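Local coordinates for NAD-dependent protein deacylase 2 (Archaeoglobus fulgidus, PDB 4TWJ), which removes acetyl and other acyl groups from protein lysines at the expense of NAD, among them the N-terminal lysine of the archaeal chromatin protein Alba, at residues A186-G191 with K212-N217; V19-A24 with V190-V195. All coordinates share one frame; numbering follows the deposited sequence.

Interaction 1 (A186-G191 with K212-N217); sequences AFMVVG and KMIIVN
Met213 hooks round to meet Phe187 on one face of a parallel strand pair, while on the other face Met188 and Ile214 fit together. The Met213 chain, bent at chi2 and again at chi3 (-59°), folds its methyl back toward the neighbouring strand, and CE comes to rest 3.8 Å from CD2 of Phe187. SD and CE both lean on CB of Phe187, and CE reaches on to the ring at CG and CD2. SD stands 5.5 Å from the centroid of the Phe187 ring, an oblique Met-aromatic contact, and in the plane of the ring CG2 of Val189 meets its edge. Farther along this face Val189 CG1 and Ile215 CG1 lie alongside each other at 4.1 Å, both branches anti to their backbone N.

On the opposite face, CG of Met188 sits against the CG2 branch of Ile214, 3.8 Å away; SD also touches this methyl, and beyond it the end of the Met188 chain leads away from the partner strand. Val190 and Val216 continue the row more loosely.

Between these two layers of side chains runs a ladder of five backbone hydrogen bonds, from Phe187 N to Lys212 O (2.9 Å) through to Gly191 N to Val216 O (3.0 Å). Beyond the last rung, OD1 of Asn217 lies 3.1 Å from CA of Gly191, and ND2 of Asn217 donates to Ser192 O; Gly191 and Asn217 both belong to the NAD-binding site.

The pair forms the two strands of a right-handed beta-alpha-beta unit of the sirtuin Rossmann-like domain. Its connecting helix 201-208 covers Phe187 and Met213; helices 2-14 and 235-249 cover the face of Met188 and Ile214, and strands 18-22 and 229-232 flank the pair within the sheet.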
loop_
_atom_site.group_PDB
_atom_site.type_symbol
_atom_site.label_atom_id
_atom_site.label_comp_id
_atom_site.label_asym_id
_atom_site.label_seq_id
_atom_site.Cartn_x
_atom_site.Cartn_y
_atom_site.Cartn_z
ATOM N N ALA A 186 0.435 -8.994 -15.710
ATOM C CA ALA A 186 0.587 -9.687 -14.436
ATOM C C ALA A 186 0.277 -8.712 -13.306
ATOM O O ALA A 186 0.725 -7.570 -13.328
ATOM C CB ALA A 186 1.996 -10.237 -14.292
ATOM N N PHE A 187 -0.496 -9.169 -12.327
ATOM C CA PHE A 187 -0.937 -8.323 -11.222
ATOM C C PHE A 187 -0.792 -9.142 -9.947
ATOM O O PHE A 187 -1.456 -10.168 -9.793
ATOM C CB PHE A 187 -2.390 -7.899 -11.445
ATOM C CG PHE A 187 -2.846 -6.761 -10.570
ATOM C CD1 PHE A 187 -2.874 -5.462 -11.056
ATOM C CD2 PHE A 187 -3.282 -6.992 -9.269
ATOM C CE1 PHE A 187 -3.312 -4.416 -10.260
ATOM C CE2 PHE A 187 -3.721 -5.948 -8.470
ATOM C CZ PHE A 187 -3.735 -4.661 -8.969
ATOM N N MET A 188 0.104 -8.717 -9.060
ATOM C CA MET A 188 0.394 -9.471 -7.842
ATOM C C MET A 188 -0.027 -8.682 -6.611
ATOM O O MET A 188 0.512 -7.610 -6.340
ATOM C CB MET A 188 1.881 -9.829 -7.760
ATOM C CG MET A 188 2.259 -10.575 -6.484
ATOM S SD MET A 188 3.866 -11.392 -6.548
ATOM C CE MET A 188 4.957 -9.992 -6.754
ATOM N N VAL A 189 -1.006 -9.216 -5.884
ATOM C CA VAL A 189 -1.455 -8.635 -4.622
ATOM C C VAL A 189 -0.592 -9.201 -3.493
ATOM O O VAL A 189 -0.381 -10.415 -3.428
ATOM C CB VAL A 189 -2.944 -8.958 -4.361
ATOM C CG1 VAL A 189 -3.356 -8.557 -2.946
ATOM C CG2 VAL A 189 -3.821 -8.265 -5.396
ATOM N N VAL A 190 -0.083 -8.324 -2.629
ATOM C CA VAL A 190 0.720 -8.739 -1.470
ATOM C C VAL A 190 0.231 -8.035 -0.201
ATOM O O VAL A 190 0.283 -6.812 -0.103
ATOM C CB VAL A 190 2.223 -8.429 -1.660
ATOM C CG1 VAL A 190 3.040 -8.997 -0.503
ATOM C CG2 VAL A 190 2.729 -8.977 -2.988
ATOM N N GLY A 191 -0.233 -8.814 0.772
ATOM C CA GLY A 191 -0.610 -8.264 2.068
ATOM C C GLY A 191 -1.838 -7.377 2.052
ATOM O O GLY A 191 -1.853 -6.335 2.705
ATOM N N LYS A 212 -2.565 -12.107 -15.626
ATOM C CA LYS A 212 -2.362 -13.255 -14.751
ATOM C C LYS A 212 -2.316 -12.740 -13.321
ATOM O O LYS A 212 -1.598 -11.780 -13.024
ATOM C CB LYS A 212 -1.064 -13.975 -15.099
ATOM C CG LYS A 212 -1.001 -14.497 -16.530
ATOM C CD LYS A 212 -2.122 -15.468 -16.856
ATOM C CE LYS A 212 -2.059 -16.721 -16.001
ATOM N NZ LYS A 212 -2.943 -17.796 -16.532
ATOM N N MET A 213 -3.086 -13.380 -12.445
ATOM C CA MET A 213 -3.345 -12.859 -11.107
ATOM C C MET A 213 -2.648 -13.696 -10.041
ATOM O O MET A 213 -2.864 -14.906 -9.954
ATOM C CB MET A 213 -4.851 -12.845 -10.845
ATOM C CG MET A 213 -5.678 -12.063 -11.854
ATOM S SD MET A 213 -5.303 -10.299 -11.954
ATOM C CE MET A 213 -5.648 -9.791 -10.273
ATOM N N ILE A 214 -1.826 -13.036 -9.224
ATOM C CA ILE A 214 -1.082 -13.680 -8.141
ATOM C C ILE A 214 -1.458 -13.015 -6.818
ATOM O O ILE A 214 -1.569 -11.793 -6.752
ATOM C CB ILE A 214 0.447 -13.537 -8.341
ATOM C CG1 ILE A 214 0.883 -14.137 -9.684
ATOM C CG2 ILE A 214 1.209 -14.194 -7.196
ATOM C CD1 ILE A 214 2.217 -13.623 -10.172
ATOM N N ILE A 215 -1.662 -13.810 -5.767
ATOM C CA ILE A 215 -1.895 -13.250 -4.434
ATOM C C ILE A 215 -0.973 -13.910 -3.411
ATOM O O ILE A 215 -0.788 -15.127 -3.426
ATOM C CB ILE A 215 -3.389 -13.334 -4.018
ATOM C CG1 ILE A 215 -3.636 -12.591 -2.704
ATOM C CG2 ILE A 215 -3.879 -14.776 -3.933
ATOM C CD1 ILE A 215 -5.089 -12.218 -2.507
ATOM N N VAL A 216 -0.381 -13.080 -2.554
ATOM C CA VAL A 216 0.482 -13.527 -1.469
ATOM C C VAL A 216 -0.036 -12.901 -0.177
ATOM O O VAL A 216 -0.038 -11.679 -0.035
ATOM C CB VAL A 216 1.945 -13.091 -1.694
ATOM C CG1 VAL A 216 2.830 -13.542 -0.535
ATOM C CG2 VAL A 216 2.469 -13.633 -3.015
ATOM N N ASN A 217 -0.478 -13.746 0.753
ATOM C CA ASN A 217 -1.062 -13.292 2.011
ATOM C C ASN A 217 -0.796 -14.294 3.118
ATOM O O ASN A 217 -0.592 -15.475 2.850
ATOM C CB ASN A 217 -2.579 -13.133 1.872
ATOM C CG ASN A 217 -3.004 -11.737 1.455
ATOM O OD1 ASN A 217 -2.418 -10.740 1.877
ATOM N ND2 ASN A 217 -4.064 -11.660 0.657
#

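Interaction 2 (V19-A24 with V190-V195). With ACT (acetate ion), chain F.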
loop_
_atom_site.group_PDB
_atom_site.type_symbol
_atom_site.label_atom_id
_atom_site.label_comp_id
_atom_site.label_asym_id
_atom_site.label_seq_id
_atom_site.Cartn_x
_atom_site.Cartn_y
_atom_site.Cartn_z
ATOM N N VAL A 19 2.511 -5.520 -12.389
ATOM C CA VAL A 19 2.118 -4.537 -11.383
ATOM C C VAL A 19 1.999 -5.243 -10.034
ATOM O O VAL A 19 1.514 -6.372 -9.965
ATOM C CB VAL A 19 0.770 -3.880 -11.758
ATOM C CG1 VAL A 19 0.230 -3.018 -10.620
ATOM C CG2 VAL A 19 0.934 -3.059 -13.030
ATOM N N VAL A 20 2.465 -4.580 -8.980
ATOM C CA VAL A 20 2.329 -5.084 -7.616
ATOM C C VAL A 20 1.395 -4.168 -6.830
ATOM O O VAL A 20 1.482 -2.947 -6.945
ATOM C CB VAL A 20 3.699 -5.200 -6.920
ATOM C CG1 VAL A 20 3.533 -5.626 -5.468
ATOM C CG2 VAL A 20 4.574 -6.189 -7.673
ATOM N N PHE A 21 0.505 -4.779 -6.050
ATOM C CA PHE A 21 -0.533 -4.083 -5.286
ATOM C C PHE A 21 -0.369 -4.512 -3.830
ATOM O O PHE A 21 -0.406 -5.711 -3.536
ATOM C CB PHE A 21 -1.902 -4.486 -5.840
ATOM C CG PHE A 21 -3.081 -3.919 -5.094
ATOM C CD1 PHE A 21 -3.768 -2.820 -5.590
ATOM C CD2 PHE A 21 -3.547 -4.528 -3.931
ATOM C CE1 PHE A 21 -4.880 -2.320 -4.929
ATOM C CE2 PHE A 21 -4.658 -4.031 -3.267
ATOM C CZ PHE A 21 -5.322 -2.926 -3.768
ATOM N N THR A 22 -0.168 -3.555 -2.924
ATOM C CA THR A 22 0.103 -3.897 -1.525
ATOM C C THR A 22 -0.822 -3.217 -0.530
ATOM O O THR A 22 -1.317 -2.116 -0.768
ATOM C CB THR A 22 1.563 -3.582 -1.137
ATOM O OG1 THR A 22 1.780 -2.165 -1.152
ATOM C CG2 THR A 22 2.523 -4.254 -2.108
ATOM N N GLY A 23 -1.023 -3.895 0.596
ATOM C CA GLY A 23 -1.787 -3.369 1.723
ATOM C C GLY A 23 -1.044 -3.570 3.028
ATOM O O GLY A 23 0.163 -3.842 3.037
ATOM N N ALA A 24 -1.778 -3.458 4.133
ATOM C CA ALA A 24 -1.181 -3.398 5.473
ATOM C C ALA A 24 -0.404 -4.647 5.891
ATOM O O ALA A 24 0.455 -4.565 6.773
ATOM C CB ALA A 24 -2.252 -3.081 6.508
ATOM N N VAL A 190 -0.083 -8.324 -2.629
ATOM C CA VAL A 190 0.720 -8.739 -1.470
ATOM C C VAL A 190 0.231 -8.035 -0.201
ATOM O O VAL A 190 0.283 -6.812 -0.103
ATOM C CB VAL A 190 2.223 -8.429 -1.660
ATOM C CG1 VAL A 190 3.040 -8.997 -0.503
ATOM C CG2 VAL A 190 2.729 -8.977 -2.988
ATOM N N GLY A 191 -0.233 -8.814 0.772
ATOM C CA GLY A 191 -0.610 -8.264 2.068
ATOM C C GLY A 191 -1.838 -7.377 2.052
ATOM O O GLY A 191 -1.853 -6.335 2.705
ATOM N N SER A 192 -2.865 -7.781 1.308
ATOM C CA SER A 192 -4.161 -7.094 1.351
ATOM C C SER A 192 -5.315 -8.088 1.338
ATOM O O SER A 192 -5.291 -9.069 0.596
ATOM C CB SER A 192 -4.308 -6.124 0.179
ATOM O OG SER A 192 -5.577 -5.480 0.213
ATOM N N SER A 193 -6.338 -7.813 2.147
ATOM C CA SER A 193 -7.547 -8.643 2.183
ATOM C C SER A 193 -8.590 -8.201 1.149
ATOM O O SER A 193 -9.622 -8.852 0.990
ATOM C CB SER A 193 -8.155 -8.661 3.594
ATOM O OG SER A 193 -8.260 -7.357 4.130
ATOM N N LEU A 194 -8.315 -7.100 0.448
ATOM C CA LEU A 194 -9.159 -6.621 -0.649
ATOM C C LEU A 194 -10.593 -6.329 -0.198
ATOM O O LEU A 194 -11.564 -6.699 -0.862
ATOM C CB LEU A 194 -9.119 -7.596 -1.836
ATOM C CG LEU A 194 -7.704 -7.860 -2.365
ATOM C CD1 LEU A 194 -7.699 -8.939 -3.435
ATOM C CD2 LEU A 194 -7.085 -6.575 -2.897
ATOM N N VAL A 195 -10.698 -5.636 0.933
ATOM C CA VAL A 195 -11.985 -5.215 1.490
ATOM C C VAL A 195 -12.137 -3.689 1.544
ATOM O O VAL A 195 -13.163 -3.190 2.006
ATOM C CB VAL A 195 -12.212 -5.809 2.903
ATOM C CG1 VAL A 195 -12.322 -7.323 2.825
ATOM C CG2 VAL A 195 -11.117 -5.392 3.876
HETATM C C ACT F . -5.411 -5.154 4.516
HETATM O O ACT F . -6.426 -5.672 4.009
HETATM O OXT ACT F . -4.955 -4.068 4.103
HETATM C CH3 ACT F . -4.723 -5.861 5.645
#
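Val190 N donates to Phe21 O at 2.8 Å and Gly23 N answers with a longer bond to Val190 O (3.3 Å), a short parallel ladder that ends as both chains leave the sheet. Between these bonds, CA of Thr22 lies close to the same Val190 carbonyl.

Phe21 carries most of the side-chain contact from its strand. With CG anti to the backbone N (chi1 176°), its ring reaches the turn, where CE2 packs on CD2 of Leu194 at 3.5 Å; the two side chains cross obliquely. Ser192 OG meets the same CE2 at the ring edge, in plane. That hydroxyl also accepts from Leu194 N (3.2 Å), closing an ST turn, and is hydrogen-bonded to Gln100 NE2. On the face of the sheet opposite Phe21, CG1 of Val20 touches CG2 of Val190 at 4.2 Å.

Strands 18-22 and 186-190 meet where the order of this Rossmann-type sheet reverses direction, and the loops at their C-terminal ends form the cleft in which such folds bind dinucleotides; Gly23, Ala24, Gly191, Ser192 and Ser193 all belong to the NAD-binding site. An acetate ion, probably from the crystallisation liquor, bridges the two loops here: its OXT accepts from Ala24 N at 3.2 Å, and its O from Ser193 N at 2.8 Å. Past it the backbone of Val195 hydrogen-bonds to the bound peptide.

How the interactions relate
From the N terminus, strand 18-22 comes first and waits about 165 residues, a span that includes the zinc-binding cysteines, before interaction 2 closes that long loop at 190-195. Interaction 1 closes a far shorter one, 20 residues containing helix 201-208. The loops overlap rather than nest: interaction 1 begins at 186-191, whose Val190 and Gly191 also serve interaction 2, and ends beyond it at 212-217. Strand 186-190 therefore stands between its two partners. Met188 O accepts from Phe21 N, and the Phe187 ring packs on Phe21 CB, so both contacts join into three neighbouring strands of the sheet whose C-terminal ends gather residues of the NAD-binding site.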